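Local coordinates for regulatory protein of LacI family (Chloroflexus aggregans, PDB 3BBL), which probably regulates transcription as a LacI-family DNA-binding protein, its periplasmic-binding-protein-like domain presumably sensing a small effector, at residues Val65-Asp77 with Leu83-Asn97. Residues are numbered along the deposited sequence; the frame is centred on the assembly and turned at random.
Sequences VDGFVLSSINYND and LLKQKFPFVAFGRSN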
ATOM      1  N   VAL A  65       6.007  12.580 -24.219  1.00 42.69           N
ATOM      2  CA  VAL A  65       6.738  11.415 -23.730  1.00 40.71           C
ATOM      3  C   VAL A  65       7.479  10.726 -24.859  1.00 39.84           C
ATOM      4  O   VAL A  65       7.076  10.813 -26.010  1.00 40.86           O
ATOM      5  CB  VAL A  65       5.797  10.378 -23.080  1.00 40.78           C
ATOM      6  CG1 VAL A  65       5.058  11.005 -21.914  1.00 41.20           C
ATOM      7  CG2 VAL A  65       4.816   9.849 -24.107  1.00 39.64           C
ATOM      8  N   ASP A  66       8.560  10.034 -24.523  1.00 39.14           N
ATOM      9  CA  ASP A  66       9.350   9.330 -25.520  1.00 39.02           C
ATOM     10  C   ASP A  66       9.028   7.843 -25.491  1.00 38.23           C
ATOM     11  O   ASP A  66       9.425   7.096 -26.381  1.00 39.28           O
ATOM     12  CB  ASP A  66      10.843   9.528 -25.251  1.00 39.57           C
ATOM     13  CG  ASP A  66      11.196  10.973 -24.987  1.00 41.92           C
ATOM     14  OD1 ASP A  66      10.686  11.855 -25.712  1.00 44.62           O
ATOM     15  OD2 ASP A  66      11.982  11.231 -24.058  1.00 41.89           O
ATOM     16  N   GLY A  67       8.307   7.418 -24.462  1.00 37.76           N
ATOM     17  CA  GLY A  67       7.962   6.013 -24.331  1.00 36.32           C
ATOM     18  C   GLY A  67       6.999   5.750 -23.188  1.00 35.10           C
ATOM     19  O   GLY A  67       6.703   6.640 -22.381  1.00 34.45           O
ATOM     20  N   PHE A  68       6.510   4.519 -23.119  1.00 32.96           N
ATOM     21  CA  PHE A  68       5.566   4.116 -22.089  1.00 32.00           C
ATOM     22  C   PHE A  68       5.990   2.840 -21.382  1.00 30.69           C
ATOM     23  O   PHE A  68       6.737   2.022 -21.916  1.00 30.95           O
ATOM     24  CB  PHE A  68       4.198   3.824 -22.700  1.00 31.99           C
ATOM     25  CG  PHE A  68       3.514   5.010 -23.293  1.00 32.28           C
ATOM     26  CD1 PHE A  68       2.848   5.921 -22.484  1.00 31.13           C
ATOM     27  CD2 PHE A  68       3.481   5.183 -24.674  1.00 32.66           C
ATOM     28  CE1 PHE A  68       2.149   6.986 -23.037  1.00 33.02           C
ATOM     29  CE2 PHE A  68       2.789   6.240 -25.242  1.00 32.64           C
ATOM     30  CZ  PHE A  68       2.118   7.148 -24.423  1.00 34.30           C
ATOM     31  N   VAL A  69       5.493   2.687 -20.164  1.00 29.52           N
ATOM     32  CA  VAL A  69       5.702   1.481 -19.391  1.00 28.13           C
ATOM     33  C   VAL A  69       4.253   1.073 -19.137  1.00 27.93           C
ATOM     34  O   VAL A  69       3.426   1.917 -18.789  1.00 26.16           O
ATOM     35  CB  VAL A  69       6.419   1.749 -18.068  1.00 27.88           C
ATOM     36  CG1 VAL A  69       6.382   0.491 -17.201  1.00 27.00           C
ATOM     37  CG2 VAL A  69       7.867   2.135 -18.337  1.00 27.14           C
ATOM     38  N   LEU A  70       3.938  -0.197 -19.361  1.00 28.64           N
ATOM     39  CA  LEU A  70       2.577  -0.688 -19.164  1.00 29.43           C
ATOM     40  C   LEU A  70       2.546  -1.749 -18.073  1.00 28.74           C
ATOM     41  O   LEU A  70       3.473  -2.543 -17.957  1.00 28.39           O
ATOM     42  CB  LEU A  70       2.038  -1.310 -20.464  1.00 30.84           C
ATOM     43  CG  LEU A  70       2.197  -0.582 -21.803  1.00 32.91           C
ATOM     44  CD1 LEU A  70       1.792  -1.523 -22.931  1.00 33.11           C
ATOM     45  CD2 LEU A  70       1.358   0.687 -21.829  1.00 31.76           C
ATOM     46  N   SER A  71       1.479  -1.754 -17.273  1.00 29.26           N
ATOM     47  CA  SER A  71       1.302  -2.753 -16.219  1.00 28.24           C
ATOM     48  C   SER A  71      -0.120  -3.302 -16.346  1.00 28.79           C
ATOM     49  O   SER A  71      -0.923  -2.746 -17.095  1.00 26.89           O
ATOM     50  CB  SER A  71       1.545  -2.148 -14.831  1.00 25.15           C
ATOM     51  OG  SER A  71       0.687  -1.063 -14.568  1.00 24.33           O
ATOM     52  N   SER A  72      -0.429  -4.382 -15.627  1.00 29.76           N
ATOM     53  CA  SER A  72      -1.747  -5.023 -15.707  1.00 30.53           C
ATOM     54  C   SER A  72      -1.954  -5.522 -17.131  1.00 30.69           C
ATOM     55  O   SER A  72      -2.956  -5.208 -17.774  1.00 31.08           O
ATOM     56  CB  SER A  72      -2.878  -4.050 -15.360  1.00 29.57           C
ATOM     57  OG  SER A  72      -2.955  -3.817 -13.971  1.00 33.17           O
ATOM     58  N   ILE A  73      -1.000  -6.297 -17.622  1.00 31.69           N
ATOM     59  CA  ILE A  73      -1.079  -6.809 -18.980  1.00 34.68           C
ATOM     60  C   ILE A  73      -1.963  -8.038 -19.104  1.00 36.80           C
ATOM     61  O   ILE A  73      -1.720  -9.053 -18.463  1.00 37.04           O
ATOM     62  CB  ILE A  73       0.315  -7.189 -19.520  1.00 34.15           C
ATOM     63  CG1 ILE A  73       1.333  -6.091 -19.188  1.00 34.29           C
ATOM     64  CG2 ILE A  73       0.230  -7.430 -21.023  1.00 31.89           C
ATOM     65  CD1 ILE A  73       1.033  -4.747 -19.823  1.00 34.15           C
ATOM     66  N   ASN A  74      -2.986  -7.941 -19.943  1.00 40.16           N
ATOM     67  CA  ASN A  74      -3.888  -9.064 -20.187  1.00 43.97           C
ATOM     68  C   ASN A  74      -3.509  -9.722 -21.505  1.00 44.85           C
ATOM     69  O   ASN A  74      -2.613  -9.253 -22.196  1.00 46.23           O
ATOM     70  CB  ASN A  74      -5.340  -8.589 -20.261  1.00 45.29           C
ATOM     71  CG  ASN A  74      -5.895  -8.211 -18.906  1.00 48.24           C
ATOM     72  OD1 ASN A  74      -5.761  -8.965 -17.936  1.00 51.08           O
ATOM     73  ND2 ASN A  74      -6.530  -7.046 -18.828  1.00 48.15           N
ATOM     74  N   TYR A  75      -4.174 -10.819 -21.845  1.00 45.28           N
ATOM     75  CA  TYR A  75      -3.898 -11.489 -23.113  1.00 45.26           C
ATOM     76  C   TYR A  75      -4.381 -10.550 -24.213  1.00 45.48           C
ATOM     77  O   TYR A  75      -5.388  -9.858 -24.039  1.00 44.63           O
ATOM     78  CB  TYR A  75      -4.660 -12.816 -23.217  1.00 41.80           C
ATOM     79  CG  TYR A  75      -4.148 -13.929 -22.334  1.00 38.47           C
ATOM     80  CD1 TYR A  75      -4.921 -14.420 -21.282  1.00 37.38           C
ATOM     81  CD2 TYR A  75      -2.910 -14.520 -22.573  1.00 37.87           C
ATOM     82  CE1 TYR A  75      -4.475 -15.477 -20.494  1.00 35.42           C
ATOM     83  CE2 TYR A  75      -2.453 -15.579 -21.793  1.00 36.27           C
ATOM     84  CZ  TYR A  75      -3.245 -16.053 -20.757  1.00 36.49           C
ATOM     85  OH  TYR A  75      -2.810 -17.112 -19.996  1.00 36.78           O
ATOM     86  N   ASN A  76      -3.675 -10.533 -25.341  1.00 46.90           N
ATOM     87  CA  ASN A  76      -4.038  -9.662 -26.462  1.00 47.96           C
ATOM     88  C   ASN A  76      -4.370  -8.276 -25.912  1.00 47.43           C
ATOM     89  O   ASN A  76      -5.472  -7.762 -26.119  1.00 46.89           O
ATOM     90  CB  ASN A  76      -5.268 -10.202 -27.209  1.00 49.46           C
ATOM     91  CG  ASN A  76      -5.126 -11.657 -27.606  1.00 51.60           C
ATOM     92  OD1 ASN A  76      -4.092 -12.077 -28.127  1.00 51.02           O
ATOM     93  ND2 ASN A  76      -6.181 -12.435 -27.370  1.00 51.66           N
ATOM     94  N   ASP A  77      -3.423  -7.682 -25.196  1.00 46.62           N
ATOM     95  CA  ASP A  77      -3.648  -6.370 -24.619  1.00 44.82           C
ATOM     96  C   ASP A  77      -3.748  -5.320 -25.726  1.00 43.28           C
ATOM     97  O   ASP A  77      -2.814  -5.136 -26.511  1.00 41.07           O
ATOM     98  CB  ASP A  77      -2.509  -6.010 -23.663  1.00 44.78           C
ATOM     99  CG  ASP A  77      -2.916  -4.954 -22.648  1.00 45.37           C
ATOM    100  OD1 ASP A  77      -3.336  -5.328 -21.530  1.00 44.84           O
ATOM    101  OD2 ASP A  77      -2.828  -3.751 -22.973  1.00 45.77           O
ATOM    102  N   LEU A  83       0.511   0.335 -29.499  1.00 45.54           N
ATOM    103  CA  LEU A  83       1.877   0.845 -29.486  1.00 44.11           C
ATOM    104  C   LEU A  83       2.783   0.088 -30.445  1.00 44.04           C
ATOM    105  O   LEU A  83       3.741   0.650 -30.978  1.00 44.65           O
ATOM    106  CB  LEU A  83       2.451   0.795 -28.065  1.00 41.89           C
ATOM    107  CG  LEU A  83       1.660   1.628 -27.049  1.00 40.88           C
ATOM    108  CD1 LEU A  83       2.254   1.465 -25.663  1.00 40.28           C
ATOM    109  CD2 LEU A  83       1.669   3.090 -27.476  1.00 39.72           C
ATOM    110  N   LEU A  84       2.487  -1.188 -30.666  1.00 44.18           N
ATOM    111  CA  LEU A  84       3.290  -1.990 -31.583  1.00 45.68           C
ATOM    112  C   LEU A  84       3.072  -1.493 -33.006  1.00 46.27           C
ATOM    113  O   LEU A  84       4.018  -1.367 -33.784  1.00 45.38           O
ATOM    114  CB  LEU A  84       2.910  -3.472 -31.489  1.00 45.05           C
ATOM    115  CG  LEU A  84       3.547  -4.263 -30.348  1.00 44.17           C
ATOM    116  CD1 LEU A  84       2.953  -5.650 -30.304  1.00 44.80           C
ATOM    117  CD2 LEU A  84       5.052  -4.326 -30.547  1.00 42.37           C
ATOM    118  N   LYS A  85       1.815  -1.212 -33.336  1.00 47.81           N
ATOM    119  CA  LYS A  85       1.465  -0.717 -34.659  1.00 50.02           C
ATOM    120  C   LYS A  85       2.113   0.644 -34.896  1.00 49.74           C
ATOM    121  O   LYS A  85       2.674   0.895 -35.966  1.00 51.12           O
ATOM    122  CB  LYS A  85      -0.056  -0.601 -34.793  1.00 51.29           C
ATOM    123  CG  LYS A  85      -0.784  -1.932 -34.703  1.00 54.99           C
ATOM    124  CD  LYS A  85      -2.294  -1.740 -34.560  1.00 58.56           C
ATOM    125  CE  LYS A  85      -3.019  -3.080 -34.381  1.00 59.77           C
ATOM    126  NZ  LYS A  85      -4.469  -2.915 -34.056  1.00 59.90           N
ATOM    127  N   GLN A  86       2.048   1.511 -33.890  1.00 48.33           N
ATOM    128  CA  GLN A  86       2.615   2.850 -33.980  1.00 46.69           C
ATOM    129  C   GLN A  86       4.139   2.868 -33.908  1.00 45.84           C
ATOM    130  O   GLN A  86       4.753   3.930 -33.998  1.00 45.54           O
ATOM    131  CB  GLN A  86       2.066   3.723 -32.855  1.00 47.22           C
ATOM    132  CG  GLN A  86       0.558   3.702 -32.724  1.00 50.38           C
ATOM    133  CD  GLN A  86      -0.148   4.308 -33.924  1.00 52.65           C
ATOM    134  OE1 GLN A  86       0.066   5.475 -34.254  1.00 52.77           O
ATOM    135  NE2 GLN A  86      -0.997   3.517 -34.580  1.00 51.58           N
ATOM    136  N   LYS A  87       4.754   1.705 -33.746  1.00 44.75           N
ATOM    137  CA  LYS A  87       6.209   1.651 -33.647  1.00 45.02           C
ATOM    138  C   LYS A  87       6.733   2.614 -32.574  1.00 44.13           C
ATOM    139  O   LYS A  87       7.841   3.136 -32.697  1.00 44.19           O
ATOM    140  CB  LYS A  87       6.852   2.004 -34.993  1.00 46.99           C
ATOM    141  CG  LYS A  87       6.964   0.854 -35.983  1.00 50.39           C
ATOM    142  CD  LYS A  87       5.607   0.293 -36.386  1.00 52.35           C
ATOM    143  CE  LYS A  87       5.765  -0.829 -37.415  1.00 54.70           C
ATOM    144  NZ  LYS A  87       4.458  -1.432 -37.814  1.00 55.43           N
ATOM    145  N   PHE A  88       5.943   2.847 -31.526  1.00 43.03           N
ATOM    146  CA  PHE A  88       6.351   3.747 -30.444  1.00 41.08           C
ATOM    147  C   PHE A  88       7.010   2.968 -29.300  1.00 40.12           C
ATOM    148  O   PHE A  88       6.542   1.898 -28.917  1.00 40.57           O
ATOM    149  CB  PHE A  88       5.142   4.517 -29.907  1.00 41.14           C
ATOM    150  CG  PHE A  88       5.507   5.779 -29.183  1.00 41.23           C
ATOM    151  CD1 PHE A  88       5.937   6.900 -29.890  1.00 40.65           C
ATOM    152  CD2 PHE A  88       5.455   5.843 -27.799  1.00 40.66           C
ATOM    153  CE1 PHE A  88       6.310   8.067 -29.227  1.00 39.53           C
ATOM    154  CE2 PHE A  88       5.827   7.005 -27.123  1.00 40.61           C
ATOM    155  CZ  PHE A  88       6.255   8.120 -27.839  1.00 39.98           C
ATOM    156  N   PRO A  89       8.101   3.507 -28.729  1.00 39.19           N
ATOM    157  CA  PRO A  89       8.828   2.856 -27.628  1.00 38.48           C
ATOM    158  C   PRO A  89       7.981   2.549 -26.390  1.00 38.15           C
ATOM    159  O   PRO A  89       7.223   3.398 -25.905  1.00 36.41           O
ATOM    160  CB  PRO A  89       9.939   3.855 -27.302  1.00 39.13           C
ATOM    161  CG  PRO A  89      10.118   4.614 -28.584  1.00 38.99           C
ATOM    162  CD  PRO A  89       8.704   4.811 -29.046  1.00 38.54           C
ATOM    163  N   PHE A  90       8.119   1.331 -25.880  1.00 37.00           N
ATOM    164  CA  PHE A  90       7.384   0.929 -24.694  1.00 36.01           C
ATOM    165  C   PHE A  90       7.927  -0.374 -24.156  1.00 35.29           C
ATOM    166  O   PHE A  90       8.491  -1.179 -24.891  1.00 34.79           O
ATOM    167  CB  PHE A  90       5.890   0.776 -25.005  1.00 34.43           C
ATOM    168  CG  PHE A  90       5.525  -0.525 -25.670  1.00 35.95           C
ATOM    169  CD1 PHE A  90       5.246  -1.660 -24.909  1.00 36.10           C
ATOM    170  CD2 PHE A  90       5.440  -0.613 -27.057  1.00 36.41           C
ATOM    171  CE1 PHE A  90       4.880  -2.866 -25.525  1.00 38.12           C
ATOM    172  CE2 PHE A  90       5.075  -1.810 -27.682  1.00 36.16           C
ATOM    173  CZ  PHE A  90       4.795  -2.939 -26.916  1.00 38.17           C
ATOM    174  N   VAL A  91       7.768  -0.558 -22.853  1.00 35.65           N
ATOM    175  CA  VAL A  91       8.187  -1.777 -22.182  1.00 34.54           C
ATOM    176  C   VAL A  91       6.986  -2.208 -21.366  1.00 33.41           C
ATOM    177  O   VAL A  91       6.384  -1.397 -20.664  1.00 33.53           O
ATOM    178  CB  VAL A  91       9.374  -1.540 -21.229  1.00 34.18           C
ATOM    179  CG1 VAL A  91       9.586  -2.766 -20.357  1.00 35.13           C
ATOM    180  CG2 VAL A  91      10.629  -1.250 -22.021  1.00 33.13           C
ATOM    181  N   ALA A  92       6.614  -3.473 -21.480  1.00 32.80           N
ATOM    182  CA  ALA A  92       5.484  -3.983 -20.716  1.00 31.61           C
ATOM    183  C   ALA A  92       5.992  -4.719 -19.481  1.00 29.88           C
ATOM    184  O   ALA A  92       6.956  -5.475 -19.554  1.00 29.36           O
ATOM    185  CB  ALA A  92       4.647  -4.924 -21.574  1.00 31.38           C
ATOM    186  N   PHE A  93       5.369  -4.456 -18.340  1.00 28.60           N
ATOM    187  CA  PHE A  93       5.727  -5.149 -17.108  1.00 28.84           C
ATOM    188  C   PHE A  93       4.737  -6.311 -17.056  1.00 30.04           C
ATOM    189  O   PHE A  93       3.662  -6.199 -16.463  1.00 28.49           O
ATOM    190  CB  PHE A  93       5.526  -4.249 -15.887  1.00 27.64           C
ATOM    191  CG  PHE A  93       5.782  -4.940 -14.567  1.00 28.99           C
ATOM    192  CD1 PHE A  93       5.190  -4.478 -13.397  1.00 28.70           C
ATOM    193  CD2 PHE A  93       6.624  -6.048 -14.489  1.00 29.30           C
ATOM    194  CE1 PHE A  93       5.427  -5.104 -12.178  1.00 28.48           C
ATOM    195  CE2 PHE A  93       6.866  -6.681 -13.269  1.00 29.41           C
ATOM    196  CZ  PHE A  93       6.264  -6.204 -12.110  1.00 28.56           C
ATOM    197  N   GLY A  94       5.102  -7.413 -17.701  1.00 31.78           N
ATOM    198  CA  GLY A  94       4.236  -8.577 -17.749  1.00 35.27           C
ATOM    199  C   GLY A  94       4.021  -9.022 -19.183  1.00 37.19           C
ATOM    200  O   GLY A  94       3.780  -8.199 -20.058  1.00 38.51           O
ATOM    201  N   ARG A  95       4.112 -10.325 -19.426  1.00 38.73           N
ATOM    202  CA  ARG A  95       3.931 -10.885 -20.762  1.00 39.88           C
ATOM    203  C   ARG A  95       2.473 -10.873 -21.221  1.00 42.52           C
ATOM    204  O   ARG A  95       1.568 -10.559 -20.447  1.00 40.58           O
ATOM    205  CB  ARG A  95       4.463 -12.319 -20.790  1.00 38.43           C
ATOM    206  CG  ARG A  95       5.969 -12.421 -20.643  1.00 38.15           C
ATOM    207  CD  ARG A  95       6.377 -13.722 -19.973  1.00 36.52           C
ATOM    208  NE  ARG A  95       5.955 -13.750 -18.574  1.00 36.85           N
ATOM    209  CZ  ARG A  95       6.207 -14.746 -17.734  1.00 35.19           C
ATOM    210  NH1 ARG A  95       6.880 -15.808 -18.150  1.00 33.81           N
ATOM    211  NH2 ARG A  95       5.799 -14.674 -16.474  1.00 34.17           N
ATOM    212  N   SER A  96       2.259 -11.214 -22.489  1.00 46.26           N
ATOM    213  CA  SER A  96       0.924 -11.264 -23.074  1.00 51.84           C
ATOM    214  C   SER A  96       0.967 -12.069 -24.369  1.00 56.26           C
ATOM    215  O   SER A  96       1.670 -11.700 -25.310  1.00 57.71           O
ATOM    216  CB  SER A  96       0.418  -9.854 -23.366  1.00 49.90           C
ATOM    217  OG  SER A  96      -0.873  -9.900 -23.943  1.00 51.41           O
ATOM    218  N   ASN A  97       0.218 -13.165 -24.422  1.00 60.72           N
ATOM    219  CA  ASN A  97       0.212 -14.007 -25.617  1.00 64.65           C
ATOM    220  C   ASN A  97       1.601 -14.573 -25.906  1.00 66.21           C
ATOM    221  O   ASN A  97       2.519 -13.839 -26.284  1.00 66.36           O
ATOM    222  CB  ASN A  97      -0.267 -13.213 -26.830  1.00 66.52           C
ATOM    223  CG  ASN A  97      -1.761 -13.296 -27.026  1.00 68.33           C
ATOM    224  OD1 ASN A  97      -2.537 -12.909 -26.151  1.00 69.15           O
ATOM    225  ND2 ASN A  97      -2.178 -13.805 -28.183  1.00 69.25           N
TER
HETATM  226  O   HOH W   1       0.730  -7.508 -16.050  1.00 32.25           O
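Phe68 and Phe90 pair in parallel at the start of a run of four backbone hydrogen bonds that joins strands 67-70 and 90-93, whose axes diverge by only 8°. Phe68 N gives to Pro89 O, Val91 N to Phe68 O, Leu70 N to Val91 O, and Phe93 N to Leu70 O, the last short at 2.7 Å and nearly straight. Beyond Leu70, one water bridges Ile73 N and Phe93 O.

Apolar packing fills the sheet face that carries Phe68, Leu70, Phe90 and Ala92. The Phe88 and Phe68 rings meet obliquely, planes at 54°, with Phe68 CE2 3.7 Å from Phe88 CE2. With chi1 at -159°, the Phe88 side chain swings away from its backbone N, bringing CE2 against Gly67 CA and Phe88 CZ to 3.4 Å from Val65 O, which lies at the ring edge. Replacing Phe88 with alanine would probably open a gap beside Gly67 and leave the Phe68 ring freer to shift. Leu83 and Leu70 reach toward each other, CD1 to CD2 at 4.0 Å, and Leu83 CD2 also touches the Phe68 ring. Further along, Ile73 CD1 rests on Ala92 CB and its CG2 on Ser96 CB.

Polar side chains tie the following loops together: Ser96 OG donates to Asn74 O at 2.5 Å, while Asn76 N hydrogen-bonds Asn97 OD1 from above the carbonyl plane, less certainly because Asn97 is poorly ordered. Within its loop, Asn74 N points almost straight at OD1 of Asp77, the N-cap of helix 78-85, whose OD2 forms a salt bridge with Arg79.

The whole is a beta-alpha-beta crossover of a periplasmic-binding-protein-like fold: strand 67-70 also pairs with strand 6-9 and strand 90-93 with strand 104-107, while helix 54-61 packs against Phe68, Leu70 and Phe88, and helix 243-258 against Val91 and Phe93.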